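PDB 7PN0: ribose-phosphate pyrophosphokinase from Thermus thermophilus, which probably catalyses the transfer of pyrophosphate from ATP to ribose 5-phosphate, yielding phosphoribosyl pyrophosphate (PRPP), and is seen here with bound ADP. Local coordinates for residues A[161-166]-A[213-218]; A[242-247]-A[265-270]. All coordinates share one frame; numbering follows the deposited sequence.

Contact 1 (A[161-166]-A[213-218]); sequences ENAVVV and TALIVD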
loop_
_atom_site.group_PDB
_atom_site.type_symbol
_atom_site.label_atom_id
_atom_site.label_comp_id
_atom_site.label_asym_id
_atom_site.label_seq_id
_atom_site.Cartn_x
_atom_site.Cartn_y
_atom_site.Cartn_z
ATOM N N GLU A 161 33.115 18.267 -41.949
ATOM C CA GLU A 161 34.106 17.627 -42.868
ATOM C C GLU A 161 35.364 17.237 -42.089
ATOM O O GLU A 161 36.096 16.375 -42.574
ATOM C CB GLU A 161 34.587 18.524 -44.025
ATOM C CG GLU A 161 33.569 19.511 -44.591
ATOM C CD GLU A 161 32.183 18.957 -44.890
ATOM O OE1 GLU A 161 31.204 19.753 -44.847
ATOM O OE2 GLU A 161 32.082 17.733 -45.160
ATOM N N ASN A 162 35.621 17.876 -40.948
ATOM C CA ASN A 162 36.903 17.769 -40.201
ATOM C C ASN A 162 36.641 17.558 -38.704
ATOM O O ASN A 162 37.509 17.955 -37.878
ATOM C CB ASN A 162 37.753 19.018 -40.466
ATOM C CG ASN A 162 39.127 18.972 -39.834
ATOM O OD1 ASN A 162 39.631 19.998 -39.368
ATOM N ND2 ASN A 162 39.730 17.794 -39.793
ATOM N N ALA A 163 35.516 16.921 -38.359
ATOM C CA ALA A 163 35.059 16.759 -36.957
ATOM C C ALA A 163 35.240 15.305 -36.512
ATOM O O ALA A 163 35.185 14.381 -37.368
ATOM C CB ALA A 163 33.624 17.195 -36.840
ATOM N N VAL A 164 35.421 15.113 -35.206
ATOM C CA VAL A 164 35.428 13.767 -34.575
ATOM C C VAL A 164 34.730 13.877 -33.214
ATOM O O VAL A 164 34.927 14.860 -32.512
ATOM C CB VAL A 164 36.878 13.275 -34.438
ATOM C CG1 VAL A 164 37.714 14.241 -33.631
ATOM C CG2 VAL A 164 36.958 11.866 -33.867
ATOM N N VAL A 165 33.933 12.887 -32.858
ATOM C CA VAL A 165 33.328 12.810 -31.508
ATOM C C VAL A 165 34.310 12.058 -30.588
ATOM O O VAL A 165 34.770 10.957 -30.946
ATOM C CB VAL A 165 31.926 12.166 -31.575
ATOM C CG1 VAL A 165 31.281 12.071 -30.203
ATOM C CG2 VAL A 165 31.016 12.923 -32.526
ATOM N N VAL A 166 34.618 12.613 -29.428
ATOM C CA VAL A 166 35.600 12.011 -28.500
ATOM C C VAL A 166 34.872 11.668 -27.205
ATOM O O VAL A 166 34.247 12.579 -26.629
ATOM C CB VAL A 166 36.764 12.975 -28.230
ATOM C CG1 VAL A 166 37.770 12.357 -27.274
ATOM C CG2 VAL A 166 37.405 13.436 -29.535
ATOM N N THR A 213 38.347 19.103 -35.454
ATOM C CA THR A 213 37.364 19.741 -34.553
ATOM C C THR A 213 36.777 18.620 -33.698
ATOM O O THR A 213 36.057 17.797 -34.236
ATOM C CB THR A 213 36.285 20.491 -35.338
ATOM O OG1 THR A 213 37.010 21.525 -36.000
ATOM C CG2 THR A 213 35.211 21.091 -34.456
ATOM N N ALA A 214 37.198 18.535 -32.445
ATOM C CA ALA A 214 36.727 17.495 -31.513
ATOM C C ALA A 214 35.402 17.960 -30.880
ATOM O O ALA A 214 35.317 19.118 -30.392
ATOM C CB ALA A 214 37.777 17.244 -30.482
ATOM N N LEU A 215 34.423 17.059 -30.847
ATOM C CA LEU A 215 33.114 17.277 -30.201
ATOM C C LEU A 215 33.054 16.396 -28.938
ATOM O O LEU A 215 33.313 15.190 -29.058
ATOM C CB LEU A 215 32.015 16.902 -31.193
ATOM C CG LEU A 215 32.122 17.512 -32.584
ATOM C CD1 LEU A 215 30.873 17.195 -33.369
ATOM C CD2 LEU A 215 32.347 19.021 -32.500
ATOM N N ILE A 216 32.711 16.959 -27.786
ATOM C CA ILE A 216 32.445 16.124 -26.568
ATOM C C ILE A 216 31.011 16.343 -26.101
ATOM O O ILE A 216 30.459 17.475 -26.224
ATOM C CB ILE A 216 33.489 16.333 -25.473
ATOM C CG1 ILE A 216 33.401 17.717 -24.828
ATOM C CG2 ILE A 216 34.877 16.030 -26.036
ATOM C CD1 ILE A 216 34.454 18.001 -23.786
ATOM N N VAL A 217 30.401 15.292 -25.555
ATOM C CA VAL A 217 28.978 15.394 -25.130
ATOM C C VAL A 217 28.880 14.696 -23.785
ATOM O O VAL A 217 29.564 13.646 -23.593
ATOM C CB VAL A 217 28.026 14.843 -26.201
ATOM C CG1 VAL A 217 28.310 13.373 -26.539
ATOM C CG2 VAL A 217 26.569 15.058 -25.822
ATOM N N ASP A 218 28.097 15.269 -22.883
ATOM C CA ASP A 218 27.834 14.618 -21.582
ATOM C C ASP A 218 26.350 14.729 -21.240
ATOM O O ASP A 218 25.633 15.511 -21.892
ATOM C CB ASP A 218 28.729 15.199 -20.490
ATOM C CG ASP A 218 29.075 14.181 -19.402
ATOM O OD1 ASP A 218 28.759 12.976 -19.592
ATOM O OD2 ASP A 218 29.671 14.586 -18.388
HETATM O O HOH W 1 31.886 12.898 -25.159
#

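Contact 2 (A[242-247]-A[265-270]); sequences VYAAAT and KEVAAT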
loop_
_atom_site.group_PDB
_atom_site.type_symbol
_atom_site.label_atom_id
_atom_site.label_comp_id
_atom_site.label_asym_id
_atom_site.label_seq_id
_atom_site.Cartn_x
_atom_site.Cartn_y
_atom_site.Cartn_z
ATOM N N VAL A 242 37.877 22.366 -29.604
ATOM C CA VAL A 242 36.911 21.492 -28.868
ATOM C C VAL A 242 35.607 22.272 -28.675
ATOM O O VAL A 242 35.667 23.405 -28.229
ATOM C CB VAL A 242 37.456 20.973 -27.523
ATOM C CG1 VAL A 242 36.537 19.881 -26.996
ATOM C CG2 VAL A 242 38.873 20.425 -27.630
ATOM N N TYR A 243 34.490 21.670 -29.085
ATOM C CA TYR A 243 33.109 22.120 -28.798
ATOM C C TYR A 243 32.489 21.101 -27.858
ATOM O O TYR A 243 32.695 19.916 -28.108
ATOM C CB TYR A 243 32.268 22.196 -30.067
ATOM C CG TYR A 243 32.621 23.383 -30.923
ATOM C CD1 TYR A 243 33.757 23.386 -31.725
ATOM C CD2 TYR A 243 31.809 24.506 -30.932
ATOM C CE1 TYR A 243 34.091 24.502 -32.489
ATOM C CE2 TYR A 243 32.104 25.602 -31.730
ATOM C CZ TYR A 243 33.253 25.602 -32.497
ATOM O OH TYR A 243 33.527 26.704 -33.249
ATOM N N ALA A 244 31.816 21.552 -26.810
ATOM C CA ALA A 244 31.237 20.651 -25.789
ATOM C C ALA A 244 29.741 20.900 -25.740
ATOM O O ALA A 244 29.330 22.065 -25.913
ATOM C CB ALA A 244 31.837 20.908 -24.462
ATOM N N ALA A 245 28.971 19.858 -25.446
ATOM C CA ALA A 245 27.530 20.002 -25.210
ATOM C C ALA A 245 27.105 19.029 -24.123
ATOM O O ALA A 245 27.797 18.015 -23.896
ATOM C CB ALA A 245 26.781 19.805 -26.496
ATOM N N ALA A 246 26.007 19.347 -23.466
ATOM C CA ALA A 246 25.385 18.478 -22.451
ATOM C C ALA A 246 23.897 18.750 -22.477
ATOM O O ALA A 246 23.501 19.842 -22.981
ATOM C CB ALA A 246 25.964 18.741 -21.075
ATOM N N THR A 247 23.107 17.864 -21.887
ATOM C CA THR A 247 21.675 18.177 -21.662
ATOM C C THR A 247 21.538 19.232 -20.567
ATOM O O THR A 247 20.904 20.308 -20.808
ATOM C CB THR A 247 20.838 16.933 -21.363
ATOM O OG1 THR A 247 20.967 16.022 -22.470
ATOM C CG2 THR A 247 19.414 17.353 -21.147
ATOM N N LYS A 265 35.900 26.094 -27.278
ATOM C CA LYS A 265 35.354 27.170 -28.122
ATOM C C LYS A 265 34.004 27.601 -27.595
ATOM O O LYS A 265 33.668 28.791 -27.667
ATOM C CB LYS A 265 35.170 26.720 -29.569
ATOM C CG LYS A 265 36.462 26.737 -30.367
ATOM C CD LYS A 265 37.081 28.127 -30.403
ATOM C CE LYS A 265 38.247 28.231 -31.358
ATOM N NZ LYS A 265 38.591 29.652 -31.578
ATOM N N GLU A 266 33.183 26.617 -27.247
ATOM C CA GLU A 266 31.792 26.908 -26.883
ATOM C C GLU A 266 31.267 25.738 -26.072
ATOM O O GLU A 266 31.718 24.592 -26.314
ATOM C CB GLU A 266 30.975 27.100 -28.147
ATOM C CG GLU A 266 29.623 27.690 -27.913
ATOM C CD GLU A 266 29.026 28.216 -29.211
ATOM O OE1 GLU A 266 28.290 27.494 -29.849
ATOM O OE2 GLU A 266 29.348 29.350 -29.573
ATOM N N VAL A 267 30.314 26.034 -25.207
ATOM C CA VAL A 267 29.655 25.005 -24.361
ATOM C C VAL A 267 28.156 25.245 -24.483
ATOM O O VAL A 267 27.696 26.344 -24.109
ATOM C CB VAL A 267 30.147 25.084 -22.912
ATOM C CG1 VAL A 267 29.495 23.997 -22.058
ATOM C CG2 VAL A 267 31.674 24.993 -22.854
ATOM N N ALA A 268 27.453 24.258 -25.008
ATOM C CA ALA A 268 25.998 24.318 -25.225
ATOM C C ALA A 268 25.335 23.353 -24.243
ATOM O O ALA A 268 25.865 22.244 -24.043
ATOM C CB ALA A 268 25.667 23.969 -26.649
ATOM N N ALA A 269 24.184 23.756 -23.719
ATOM C CA ALA A 269 23.347 22.916 -22.842
ATOM C C ALA A 269 21.910 23.333 -23.066
ATOM O O ALA A 269 21.683 24.433 -23.615
ATOM C CB ALA A 269 23.791 23.069 -21.432
ATOM N N THR A 270 20.954 22.479 -22.706
ATOM C CA THR A 270 19.535 22.843 -22.833
ATOM C C THR A 270 19.175 23.792 -21.677
ATOM O O THR A 270 20.045 24.130 -20.793
ATOM C CB THR A 270 18.640 21.592 -22.859
ATOM O OG1 THR A 270 18.549 21.168 -21.491
ATOM C CG2 THR A 270 19.129 20.528 -23.811
HETATM O O HOH W 2 20.047 22.714 -18.545
#

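Contact 1 (A[161-166]-A[213-218])
Residues 163-166 and 213-218 are parallel neighbours, paired Ala163 with Thr213, Val164 with Ala214 and Val165 with Leu215, and their axes diverge by 33°. Four backbone bonds tie them: Thr213 N to Asn162 O (2.8 Å), Val164 N to Thr213 O, Leu215 N to Val164 O, and Val166 N to Leu215 O (2.9 Å). After Leu215 the direct bonding stops and a water takes over, accepting from Val217 N at 2.8 Å and lying within hydrogen-bonding distance of Val166 O, to which it may donate.

The side chains sort onto two faces. Ala163, Thr213, Val165 and Leu215 share one, where CG2 of Val165 lies 4.3 Å from CB of Leu215 and CB of Ala163 meets CD1 of Leu215. On the face of Val164 and Ala214, the nearest side-chain pair is CG2 of Val166 against CB of Ala214, 3.9 Å apart; standing anti to the carbonyl carbon and beside the backbone N, CG2 is the branch that reaches this methyl. Ile216 brings its CG2 to 3.6 Å from Val166 O, while its longer branch leads away. OG1 of Thr213 is hydrogen-bonded to OE2 of Glu241.

Helix 173-183 packs on Val165 and Leu215, helix 225-236 covers Val166, Ala214 and Ile216 through Leu234, and strand 187-194 flanks 163-166 on the side away from 213-218, placing this pair within the central sheet of an alpha/beta domain.

Contact 2 (A[242-247]-A[265-270])
Lys265 lays its CB over one face of the Tyr243 ring where two parallel strands of the C-terminal PRTase-like alpha/beta domain, 242-246 and 266-270, run side by side. From its CB, Tyr243 leads to CG beside its own backbone N (chi1 -74°). Farther out, CD2 meets CB of Glu266 at 3.9 Å, and CE2 touches both that carbon and CB of Lys265. CE1 meets CB and CG of Lys265, CZ comes within 3.7 Å of Lys265 CB, and OH lies 4.0 Å from that same carbon. The result is a CH-pi contact, with Lys265 CB 16° off the ring normal. An alanine in place of Tyr243 would probably leave CB of Lys265 and CB of Glu266 without their aromatic partner and open a gap beside helix 147-157, where Phe154 also touches the Tyr243 side chain. OE1 of Glu266 is hydrogen-bonded to Tyr153 OH, and OE2 forms salt bridges to Arg157 and Arg282. Small alanines follow, with CB of Ala245 and CB of Ala268 4.3 Å apart. At the far end, Thr247 O accepts two bonds from opposite faces of its carbonyl plane: Thr270 N at 2.9 Å and Thr270 OG1 at 2.6 Å.

Contacts 1 and 2 come in series along the chain, the first closing before the second opens, and their centres lie 11 Å apart in one mixed sheet. Strands 213-218 and 241-246 are neighbours there, so the order 163-167, 213-218, 241-246, 266-270 runs unbroken through both, although two strands intervene in sequence between 163-167 and 213-218. The seam between them includes probable backbone bonds from Ala245 N to Ile216 O and from Asp218 N to Ala245 O, and Ile216 CG1 packs on Ala244 CB. Helix 225-236 rests on both contacts. The Ala246 side chain is about 13 Å from a bound ADP, so contact 2 belongs to the sheet framework and not to the nucleotide pocket itself.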